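Local coordinates for protein tyrosinase (Aspergillus oryzae, PDB 6JU8) that probably oxidises L-tyrosine and L-dopa to L-dopaquinone with molecular oxygen at a pair of copper ions, as a melanin-forming tyrosinase, at residues Thr293-Thr304 with Trp325-Asn333; Leu263-Tyr271 with Ser279-Thr287. The protein carries 1 engineered substitution. All coordinates share one frame; numbering follows the deposited sequence.

Contact 1: residues Thr293-Thr304 with Trp325-Asn333. With CU (copper (II) ion), chain D.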
loop_
_atom_site.group_PDB
_atom_site.type_symbol
_atom_site.label_atom_id
_atom_site.label_comp_id
_atom_site.label_asym_id
_atom_site.label_seq_id
_atom_site.Cartn_x
_atom_site.Cartn_y
_atom_site.Cartn_z
ATOM N N THR A 293 -26.730 -7.267 -25.370
ATOM C CA THR A 293 -28.127 -7.672 -25.165
ATOM C C THR A 293 -29.038 -6.819 -26.026
ATOM O O THR A 293 -29.048 -5.597 -25.913
ATOM C CB THR A 293 -28.522 -7.569 -23.682
ATOM O OG1 THR A 293 -27.773 -8.516 -22.903
ATOM C CG2 THR A 293 -29.996 -7.904 -23.476
ATOM N N GLY A 294 -29.825 -7.414 -26.917
ATOM C CA GLY A 294 -30.653 -6.594 -27.794
ATOM C C GLY A 294 -31.942 -6.126 -27.170
ATOM O O GLY A 294 -32.400 -6.657 -26.158
ATOM N N GLY A 295 -32.557 -5.128 -27.795
ATOM C CA GLY A 295 -33.915 -4.729 -27.512
ATOM C C GLY A 295 -34.079 -3.874 -26.277
ATOM O O GLY A 295 -35.201 -3.738 -25.784
ATOM N N LEU A 296 -32.978 -3.280 -25.820
ATOM C CA LEU A 296 -33.019 -2.418 -24.654
ATOM C C LEU A 296 -33.178 -0.949 -25.013
ATOM O O LEU A 296 -32.729 -0.473 -26.071
ATOM C CB LEU A 296 -31.708 -2.573 -23.868
ATOM C CG LEU A 296 -31.356 -3.990 -23.422
ATOM C CD1 LEU A 296 -30.168 -3.944 -22.467
ATOM C CD2 LEU A 296 -32.551 -4.684 -22.796
ATOM N N ASN A 297 -33.829 -0.189 -24.140
ATOM C CA ASN A 297 -33.990 1.239 -24.377
ATOM C C ASN A 297 -32.993 2.015 -23.525
ATOM O O ASN A 297 -32.254 1.459 -22.688
ATOM C CB ASN A 297 -35.449 1.664 -24.173
ATOM C CG ASN A 297 -35.963 1.515 -22.762
ATOM O OD1 ASN A 297 -35.253 1.763 -21.794
ATOM N ND2 ASN A 297 -37.251 1.159 -22.592
ATOM N N TRP A 298 -32.921 3.326 -23.761
ATOM C CA TRP A 298 -31.999 4.201 -23.062
ATOM C C TRP A 298 -32.228 4.155 -21.557
ATOM O O TRP A 298 -31.273 4.103 -20.758
ATOM C CB TRP A 298 -32.108 5.670 -23.545
ATOM C CG TRP A 298 -31.205 6.554 -22.717
ATOM C CD1 TRP A 298 -31.598 7.371 -21.682
ATOM C CD2 TRP A 298 -29.788 6.684 -22.818
ATOM N NE1 TRP A 298 -30.503 8.008 -21.146
ATOM C CE2 TRP A 298 -29.384 7.599 -21.829
ATOM C CE3 TRP A 298 -28.822 6.111 -23.665
ATOM C CZ2 TRP A 298 -28.046 7.962 -21.654
ATOM C CZ3 TRP A 298 -27.497 6.470 -23.484
ATOM C CH2 TRP A 298 -27.125 7.382 -22.494
ATOM N N GLY A 299 -33.488 4.199 -21.135
ATOM C CA GLY A 299 -33.800 4.221 -19.700
ATOM C C GLY A 299 -33.208 2.993 -19.023
ATOM O O GLY A 299 -32.605 3.071 -17.933
ATOM N N GLU A 300 -33.424 1.818 -19.624
ATOM C CA GLU A 300 -32.996 0.556 -19.037
ATOM C C GLU A 300 -31.477 0.429 -19.030
ATOM O O GLU A 300 -30.910 -0.189 -18.122
ATOM C CB GLU A 300 -33.541 -0.641 -19.821
ATOM C CG GLU A 300 -35.037 -0.735 -19.943
ATOM C CD GLU A 300 -35.378 -1.902 -20.874
ATOM O OE1 GLU A 300 -35.933 -2.879 -20.359
ATOM O OE2 GLU A 300 -35.135 -1.825 -22.092
ATOM N N PHE A 301 -30.822 0.939 -20.078
ATOM C CA PHE A 301 -29.360 0.863 -20.193
ATOM C C PHE A 301 -28.700 1.780 -19.167
ATOM O O PHE A 301 -27.704 1.417 -18.541
ATOM C CB PHE A 301 -28.948 1.287 -21.606
ATOM C CG PHE A 301 -27.485 1.598 -21.737
ATOM C CD1 PHE A 301 -26.552 0.568 -21.833
ATOM C CD2 PHE A 301 -27.042 2.913 -21.730
ATOM C CE1 PHE A 301 -25.192 0.827 -21.877
ATOM C CE2 PHE A 301 -25.685 3.176 -21.814
ATOM C CZ PHE A 301 -24.772 2.143 -21.890
ATOM N N SER A 302 -29.227 2.991 -19.037
ATOM C CA SER A 302 -28.489 4.093 -18.443
ATOM C C SER A 302 -28.484 4.138 -16.922
ATOM O O SER A 302 -27.574 4.770 -16.358
ATOM C CB SER A 302 -29.064 5.457 -18.927
ATOM O OG SER A 302 -30.419 5.592 -18.538
ATOM N N SER A 303 -29.487 3.572 -16.250
ATOM C CA SER A 303 -29.647 3.924 -14.832
ATOM C C SER A 303 -30.296 2.830 -14.017
ATOM O O SER A 303 -31.185 2.108 -14.498
ATOM C CB SER A 303 -30.495 5.206 -14.712
ATOM O OG SER A 303 -30.629 5.638 -13.370
ATOM N N THR A 304 -29.932 2.828 -12.727
ATOM C CA THR A 304 -30.650 2.046 -11.720
ATOM C C THR A 304 -32.075 2.528 -11.531
ATOM O O THR A 304 -32.901 1.810 -10.940
ATOM C CB THR A 304 -29.897 2.097 -10.368
ATOM O OG1 THR A 304 -29.610 3.455 -10.043
ATOM C CG2 THR A 304 -28.566 1.357 -10.482
ATOM N N TRP A 325 -29.032 -9.583 -17.294
ATOM C CA TRP A 325 -28.089 -8.512 -17.634
ATOM C C TRP A 325 -28.253 -7.412 -16.586
ATOM O O TRP A 325 -29.287 -7.326 -15.923
ATOM C CB TRP A 325 -28.286 -7.964 -19.053
ATOM C CG TRP A 325 -29.637 -7.348 -19.275
ATOM C CD1 TRP A 325 -30.768 -7.996 -19.692
ATOM C CD2 TRP A 325 -30.002 -5.978 -19.082
ATOM N NE1 TRP A 325 -31.815 -7.114 -19.775
ATOM C CE2 TRP A 325 -31.377 -5.872 -19.404
ATOM C CE3 TRP A 325 -29.337 -4.822 -18.668
ATOM C CZ2 TRP A 325 -32.090 -4.669 -19.331
ATOM C CZ3 TRP A 325 -30.041 -3.630 -18.598
ATOM C CH2 TRP A 325 -31.404 -3.562 -18.929
ATOM N N MET A 326 -27.240 -6.565 -16.496
ATOM C CA MET A 326 -27.198 -5.487 -15.515
ATOM C C MET A 326 -26.921 -4.162 -16.216
ATOM O O MET A 326 -26.072 -4.116 -17.109
ATOM C CB MET A 326 -26.100 -5.792 -14.491
ATOM C CG MET A 326 -25.925 -4.740 -13.414
ATOM S SD MET A 326 -24.728 -5.270 -12.183
ATOM C CE MET A 326 -25.594 -6.596 -11.362
ATOM N N ASN A 327 -27.614 -3.087 -15.842
ATOM C CA ASN A 327 -27.440 -1.796 -16.507
ATOM C C ASN A 327 -26.066 -1.170 -16.232
ATOM O O ASN A 327 -25.324 -1.559 -15.327
ATOM C CB ASN A 327 -28.582 -0.864 -16.095
ATOM C CG ASN A 327 -28.521 -0.451 -14.651
ATOM O OD1 ASN A 327 -27.698 0.374 -14.274
ATOM N ND2 ASN A 327 -29.398 -1.011 -13.814
ATOM N N LEU A 328 -25.727 -0.154 -17.031
ATOM C CA LEU A 328 -24.438 0.512 -16.952
ATOM C C LEU A 328 -24.134 1.078 -15.566
ATOM O O LEU A 328 -23.033 0.934 -15.011
ATOM C CB LEU A 328 -24.431 1.691 -17.940
ATOM C CG LEU A 328 -23.173 2.565 -17.926
ATOM C CD1 LEU A 328 -22.043 1.844 -18.657
ATOM C CD2 LEU A 328 -23.469 3.915 -18.566
ATOM N N GLU A 329 -25.129 1.743 -14.962
ATOM C CA GLU A 329 -24.885 2.402 -13.682
ATOM C C GLU A 329 -24.648 1.359 -12.588
ATOM O O GLU A 329 -23.754 1.548 -11.756
ATOM C CB GLU A 329 -26.069 3.290 -13.312
ATOM C CG GLU A 329 -25.815 4.133 -12.074
ATOM C CD GLU A 329 -26.908 5.140 -11.784
ATOM O OE1 GLU A 329 -28.009 5.109 -12.376
ATOM O OE2 GLU A 329 -26.653 5.971 -10.888
ATOM N N ALA A 330 -25.417 0.279 -12.593
ATOM C CA ALA A 330 -25.262 -0.798 -11.608
ATOM C C ALA A 330 -23.886 -1.434 -11.728
ATOM O O ALA A 330 -23.226 -1.742 -10.726
ATOM C CB ALA A 330 -26.390 -1.817 -11.809
ATOM N N ILE A 331 -23.435 -1.728 -12.955
ATOM C CA ILE A 331 -22.092 -2.288 -13.111
ATOM C C ILE A 331 -21.071 -1.312 -12.529
ATOM O O ILE A 331 -20.175 -1.656 -11.757
ATOM C CB ILE A 331 -21.746 -2.610 -14.574
ATOM C CG1 ILE A 331 -22.639 -3.739 -15.120
ATOM C CG2 ILE A 331 -20.276 -2.964 -14.719
ATOM C CD1 ILE A 331 -22.445 -4.032 -16.597
ATOM N N HIS A 332 -21.185 -0.047 -12.933
ATOM C CA HIS A 332 -20.308 1.021 -12.464
ATOM C C HIS A 332 -20.278 1.115 -10.946
ATOM O O HIS A 332 -19.207 1.377 -10.379
ATOM C CB HIS A 332 -20.789 2.331 -13.091
ATOM C CG HIS A 332 -20.737 3.555 -12.234
ATOM N ND1 HIS A 332 -21.718 3.884 -11.313
ATOM C CD2 HIS A 332 -19.846 4.575 -12.204
ATOM C CE1 HIS A 332 -21.411 5.044 -10.752
ATOM N NE2 HIS A 332 -20.262 5.500 -11.270
ATOM N N ASN A 333 -21.406 0.922 -10.268
ATOM C CA ASN A 333 -21.484 1.005 -8.801
ATOM C C ASN A 333 -20.679 -0.117 -8.180
ATOM O O ASN A 333 -19.962 0.098 -7.191
ATOM C CB ASN A 333 -22.950 0.861 -8.380
ATOM C CG ASN A 333 -23.832 2.061 -8.667
ATOM O OD1 ASN A 333 -23.366 3.094 -9.110
ATOM N ND2 ASN A 333 -25.132 1.863 -8.445
HETATM CU CU CU D . -18.634 6.794 -10.614
HETATM O O HOH W 1 -27.352 3.911 -8.574
HETATM O O HOH W 2 -19.855 8.542 -9.830
#
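The closing turn of helix 298-302 meets the opening turn of helix 328-340 where the backbone NH of Leu328 donates to the carbonyl oxygen of Phe301 (N to O 2.9 Å). The short axes of 298-302 and 328-333 run almost parallel, 3° apart, at a closest approach of 9.2 Å. Each helix begins with an asparagine cap: Asn297 and Glu300 form a capping box, and Asn327 OD1 accepts from Ala330 N.

Trp325 packs its indole against the 293-300 side of the contact. Leu296 lays CD1 over one indole face, 3.6 Å from the six-membered ring centroid and 5° off the normal, while Thr293 CG2 sits over the five-membered ring in a second CH-pi contact. The carbonyl oxygen of Glu300 approaches the indole edge in the ring plane. Further along, Leu328 CB lies over the Phe301 ring, and Leu328 CD2 packs against Phe301 CZ at 4.0 Å.

Glu329 supplies the polar centre. With CG anti to the backbone N (chi1 -173°) and the chain extended, its carboxylate reaches the turn after helix 298-302. There OE1 accepts from Ser303 OG at 2.9 Å, nearly along the C-O axis, and from Thr304 N at 3.0 Å, from above the carboxylate plane; OE2 accepts from Asn99 N. One water donates to Thr304 OG1 and, weakly, to Glu329 OE2, and accepts from Asn333 ND2. Thr304 OG1 also bonds Asn99 OD1, and Asn333 ND2 also bonds Tyr271 OH.

One turn on, His332 NE2 binds copper at 2.2 Å, completing with His336 and His376 the protein ligands of that ion. His332 ND1 donates in its ring plane to a lone pair of Glu329 O, a second-shell bond that helps fix the imidazole's rotation. Gripped by Ser303, Thr304 and Asn99, the buried Glu329 carboxylate ties the 303-304 turn to a copper-binding helix.

Contact 2: residues Leu263-Tyr271 with Ser279-Thr287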
loop_
_atom_site.group_PDB
_atom_site.type_symbol
_atom_site.label_atom_id
_atom_site.label_comp_id
_atom_site.label_asym_id
_atom_site.label_seq_id
_atom_site.Cartn_x
_atom_site.Cartn_y
_atom_site.Cartn_z
ATOM N N LEU A 263 -8.241 -8.516 -6.320
ATOM C CA LEU A 263 -8.970 -9.701 -5.873
ATOM C C LEU A 263 -10.480 -9.497 -6.039
ATOM O O LEU A 263 -11.193 -10.377 -6.538
ATOM C CB LEU A 263 -8.660 -9.974 -4.392
ATOM C CG LEU A 263 -9.340 -11.181 -3.756
ATOM C CD1 LEU A 263 -8.830 -12.489 -4.362
ATOM C CD2 LEU A 263 -9.092 -11.199 -2.245
ATOM N N ALA A 264 -10.992 -8.343 -5.606
ATOM C CA ALA A 264 -12.414 -8.056 -5.694
ATOM C C ALA A 264 -12.885 -8.013 -7.143
ATOM O O ALA A 264 -13.961 -8.506 -7.452
ATOM C CB ALA A 264 -12.701 -6.703 -5.044
ATOM N N LEU A 265 -12.121 -7.411 -8.051
ATOM C CA LEU A 265 -12.504 -7.360 -9.459
ATOM C C LEU A 265 -12.714 -8.762 -10.005
ATOM O O LEU A 265 -13.670 -8.971 -10.763
ATOM C CB LEU A 265 -11.466 -6.607 -10.285
ATOM C CG LEU A 265 -11.279 -5.124 -10.012
ATOM C CD1 LEU A 265 -10.012 -4.672 -10.741
ATOM C CD2 LEU A 265 -12.470 -4.314 -10.479
ATOM N N ASN A 266 -11.837 -9.697 -9.628
ATOM C CA ASN A 266 -11.913 -11.042 -10.176
ATOM C C ASN A 266 -12.842 -11.961 -9.414
ATOM O O ASN A 266 -13.348 -12.933 -10.007
ATOM C CB ASN A 266 -10.485 -11.608 -10.285
ATOM C CG ASN A 266 -9.722 -10.842 -11.351
ATOM O OD1 ASN A 266 -9.983 -10.978 -12.554
ATOM N ND2 ASN A 266 -8.792 -9.996 -10.908
ATOM N N GLU A 267 -13.160 -11.653 -8.164
ATOM C CA GLU A 267 -14.184 -12.377 -7.406
ATOM C C GLU A 267 -15.593 -11.837 -7.665
ATOM O O GLU A 267 -16.554 -12.564 -7.408
ATOM C CB GLU A 267 -13.897 -12.322 -5.901
ATOM C CG GLU A 267 -12.691 -13.171 -5.501
ATOM C CD GLU A 267 -12.712 -13.622 -4.061
ATOM O OE1 GLU A 267 -11.843 -14.439 -3.705
ATOM O OE2 GLU A 267 -13.575 -13.180 -3.277
ATOM N N HIS A 268 -15.693 -10.620 -8.170
ATOM C CA HIS A 268 -16.921 -9.948 -8.557
ATOM C C HIS A 268 -18.080 -10.129 -7.595
ATOM O O HIS A 268 -19.143 -10.608 -8.007
ATOM C CB HIS A 268 -17.304 -10.371 -9.985
ATOM C CG HIS A 268 -17.424 -11.839 -10.220
ATOM N ND1 HIS A 268 -18.519 -12.589 -9.870
ATOM C CD2 HIS A 268 -16.550 -12.699 -10.800
ATOM C CE1 HIS A 268 -18.331 -13.862 -10.195
ATOM N NE2 HIS A 268 -17.156 -13.945 -10.783
ATOM N N PRO A 269 -17.945 -9.716 -6.336
ATOM C CA PRO A 269 -19.069 -9.849 -5.395
ATOM C C PRO A 269 -20.128 -8.794 -5.634
ATOM O O PRO A 269 -20.125 -7.724 -5.021
ATOM C CB PRO A 269 -18.361 -9.687 -4.047
ATOM C CG PRO A 269 -17.182 -8.811 -4.325
ATOM C CD PRO A 269 -16.736 -9.150 -5.718
ATOM N N TRP A 270 -21.041 -9.122 -6.566
ATOM C CA TRP A 270 -22.110 -8.193 -6.920
ATOM C C TRP A 270 -22.966 -7.881 -5.699
ATOM O O TRP A 270 -23.302 -8.827 -4.960
ATOM C CB TRP A 270 -23.041 -8.801 -7.986
ATOM C CG TRP A 270 -22.263 -9.250 -9.198
ATOM C CD1 TRP A 270 -21.890 -10.520 -9.542
ATOM C CD2 TRP A 270 -21.766 -8.412 -10.247
ATOM N NE1 TRP A 270 -21.189 -10.519 -10.727
ATOM C CE2 TRP A 270 -21.101 -9.233 -11.178
ATOM C CE3 TRP A 270 -21.842 -7.032 -10.463
ATOM C CZ2 TRP A 270 -20.498 -8.708 -12.323
ATOM C CZ3 TRP A 270 -21.231 -6.534 -11.607
ATOM C CH2 TRP A 270 -20.570 -7.349 -12.522
ATOM N N TYR A 271 -23.365 -6.636 -5.481
ATOM C CA TYR A 271 -24.203 -6.350 -4.306
ATOM C C TYR A 271 -25.677 -6.670 -4.569
ATOM O O TYR A 271 -26.458 -6.902 -3.630
ATOM C CB TYR A 271 -24.029 -4.916 -3.801
ATOM C CG TYR A 271 -24.552 -3.805 -4.689
ATOM C CD1 TYR A 271 -25.895 -3.451 -4.719
ATOM C CD2 TYR A 271 -23.673 -3.107 -5.515
ATOM C CE1 TYR A 271 -26.390 -2.436 -5.534
ATOM C CE2 TYR A 271 -24.149 -2.101 -6.328
ATOM C CZ TYR A 271 -25.490 -1.761 -6.338
ATOM O OH TYR A 271 -25.923 -0.742 -7.169
ATOM N N SER A 279 -26.818 -17.485 -14.369
ATOM C CA SER A 279 -25.469 -17.662 -13.861
ATOM C C SER A 279 -25.103 -16.378 -13.117
ATOM O O SER A 279 -25.836 -15.394 -13.214
ATOM C CB SER A 279 -24.445 -17.911 -14.975
ATOM O OG SER A 279 -24.343 -16.786 -15.827
ATOM N N VAL A 280 -24.000 -16.426 -12.399
ATOM C CA VAL A 280 -23.441 -15.222 -11.797
ATOM C C VAL A 280 -22.235 -14.822 -12.635
ATOM O O VAL A 280 -21.203 -15.495 -12.556
ATOM C CB VAL A 280 -23.005 -15.509 -10.346
ATOM C CG1 VAL A 280 -22.260 -14.307 -9.797
ATOM C CG2 VAL A 280 -24.239 -15.871 -9.524
ATOM N N PRO A 281 -22.388 -13.829 -13.489
ATOM C CA PRO A 281 -21.350 -13.494 -14.454
ATOM C C PRO A 281 -20.122 -12.878 -13.802
ATOM O O PRO A 281 -20.196 -12.222 -12.774
ATOM C CB PRO A 281 -22.018 -12.444 -15.350
ATOM C CG PRO A 281 -23.484 -12.671 -15.140
ATOM C CD PRO A 281 -23.601 -12.978 -13.666
ATOM N N THR A 282 -18.989 -13.091 -14.461
ATOM C CA THR A 282 -17.801 -12.304 -14.148
ATOM C C THR A 282 -17.993 -10.842 -14.561
ATOM O O THR A 282 -18.967 -10.513 -15.274
ATOM C CB THR A 282 -16.593 -12.868 -14.892
ATOM O OG1 THR A 282 -16.818 -12.719 -16.305
ATOM C CG2 THR A 282 -16.370 -14.352 -14.600
ATOM N N LEU A 283 -17.087 -9.959 -14.125
ATOM C CA LEU A 283 -17.194 -8.571 -14.560
ATOM C C LEU A 283 -17.053 -8.477 -16.080
ATOM O O LEU A 283 -17.749 -7.667 -16.700
ATOM C CB LEU A 283 -16.192 -7.690 -13.825
ATOM C CG LEU A 283 -16.109 -6.224 -14.262
ATOM C CD1 LEU A 283 -17.452 -5.500 -14.175
ATOM C CD2 LEU A 283 -15.048 -5.507 -13.403
ATOM N N GLN A 284 -16.154 -9.275 -16.690
ATOM C CA GLN A 284 -16.042 -9.181 -18.151
ATOM C C GLN A 284 -17.335 -9.631 -18.823
ATOM O O GLN A 284 -17.811 -9.011 -19.795
ATOM C CB GLN A 284 -14.866 -10.014 -18.652
ATOM C CG GLN A 284 -14.691 -9.951 -20.167
ATOM C CD GLN A 284 -13.434 -10.686 -20.598
ATOM O OE1 GLN A 284 -13.528 -11.839 -20.980
ATOM N NE2 GLN A 284 -12.277 -10.042 -20.504
ATOM N N ASP A 285 -17.886 -10.753 -18.351
ATOM C CA ASP A 285 -19.116 -11.224 -19.006
ATOM C C ASP A 285 -20.276 -10.271 -18.790
ATOM O O ASP A 285 -21.118 -10.075 -19.679
ATOM C CB ASP A 285 -19.454 -12.638 -18.519
ATOM C CG ASP A 285 -20.620 -13.189 -19.339
ATOM O OD1 ASP A 285 -20.570 -13.147 -20.581
ATOM O OD2 ASP A 285 -21.565 -13.683 -18.724
ATOM N N MET A 286 -20.359 -9.696 -17.583
ATOM C CA MET A 286 -21.466 -8.745 -17.346
ATOM C C MET A 286 -21.366 -7.573 -18.301
ATOM O O MET A 286 -22.373 -7.059 -18.820
ATOM C CB MET A 286 -21.448 -8.259 -15.888
ATOM C CG MET A 286 -22.748 -7.606 -15.484
ATOM S SD MET A 286 -24.085 -8.788 -15.256
ATOM C CE MET A 286 -23.762 -9.262 -13.542
ATOM N N THR A 287 -20.145 -7.119 -18.561
ATOM C CA THR A 287 -19.895 -6.008 -19.485
ATOM C C THR A 287 -20.238 -6.421 -20.900
ATOM O O THR A 287 -20.876 -5.681 -21.687
ATOM C CB THR A 287 -18.424 -5.557 -19.346
ATOM O OG1 THR A 287 -18.214 -5.112 -17.999
ATOM C CG2 THR A 287 -18.154 -4.370 -20.257
HETATM O O HOH W 3 -14.759 -10.699 -12.645
#
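Val280 opens the contact by touching two rings at their edges: its CG1 lies 3.8 Å from Trp270 CD1 and also meets His268 CE1. Pro281 follows with the direct hydrogen bond between the segments, Trp270 NE1 to Pro281 O at 2.8 Å. The carbonyl oxygen lies near the indole plane, and its C=O axis points almost at the nitrogen (C=O...N angle 162°). The same oxygen stands over one face of the His268 imidazole, too poorly angled for a bond from ND1.

Thr282 is the N-cap of helix 283-292, its OG1 accepting from Asp285 N. Its CA rests over the face of the His268 ring, 3.8 Å from the centroid, in a CH-pi contact. His268, the first residue beyond helix 258-267, has positive phi; a chi1 of 55° puts CG between its own N and carbonyl carbon and brings the ring over the backbone of residues 281 and 282.

Leu283 reaches both ways. Its CD2 packs on Leu265 CD2 and its CD1 on Trp270 CH2, while its N donates to a water that in turn donates to Leu265 O, linking the end of one helix to the start of the next.

Met286 completes the walk. Bent at chi2 and chi3, it folds CE over the six-membered ring of Trp270, 3.6 Å from the centroid, with SD farther out above the face in a Met-aromatic contact. The opposite indole face carries His268 CB, and Trp338 of helix 328-340 meets Trp270 edge-to-face.

The indole is thus clamped between methionine and histidine carbons, and its one N-H, spent on Pro281 O, helps set its rotation between them. Apolar packing and one directional bond together join two successive helices of the tyrosinase central domain.

Contacts 1 and 2 pack successive parts of the chain against helix 328-340, which carries His332. Contact 2 closes along the chain before contact 1 opens, and helix 283-292 leads directly to helix 298-302; the centres of the two contacts lie about 16 Å apart. Met286 joins them, its SD 3.7 Å from Met326 CB and its CG 3.8 Å from Ile331 CD1, while Met326 SD packs on Trp270 CZ3. A probable hydrogen bond connects Asn333 ND2 with Tyr271 OH at 3.0 Å. Contact 1 itself holds the copper ligand His332, whereas contact 2 stands farther back, the Leu265 side chain about 13 Å from a copper ion at nearest atoms.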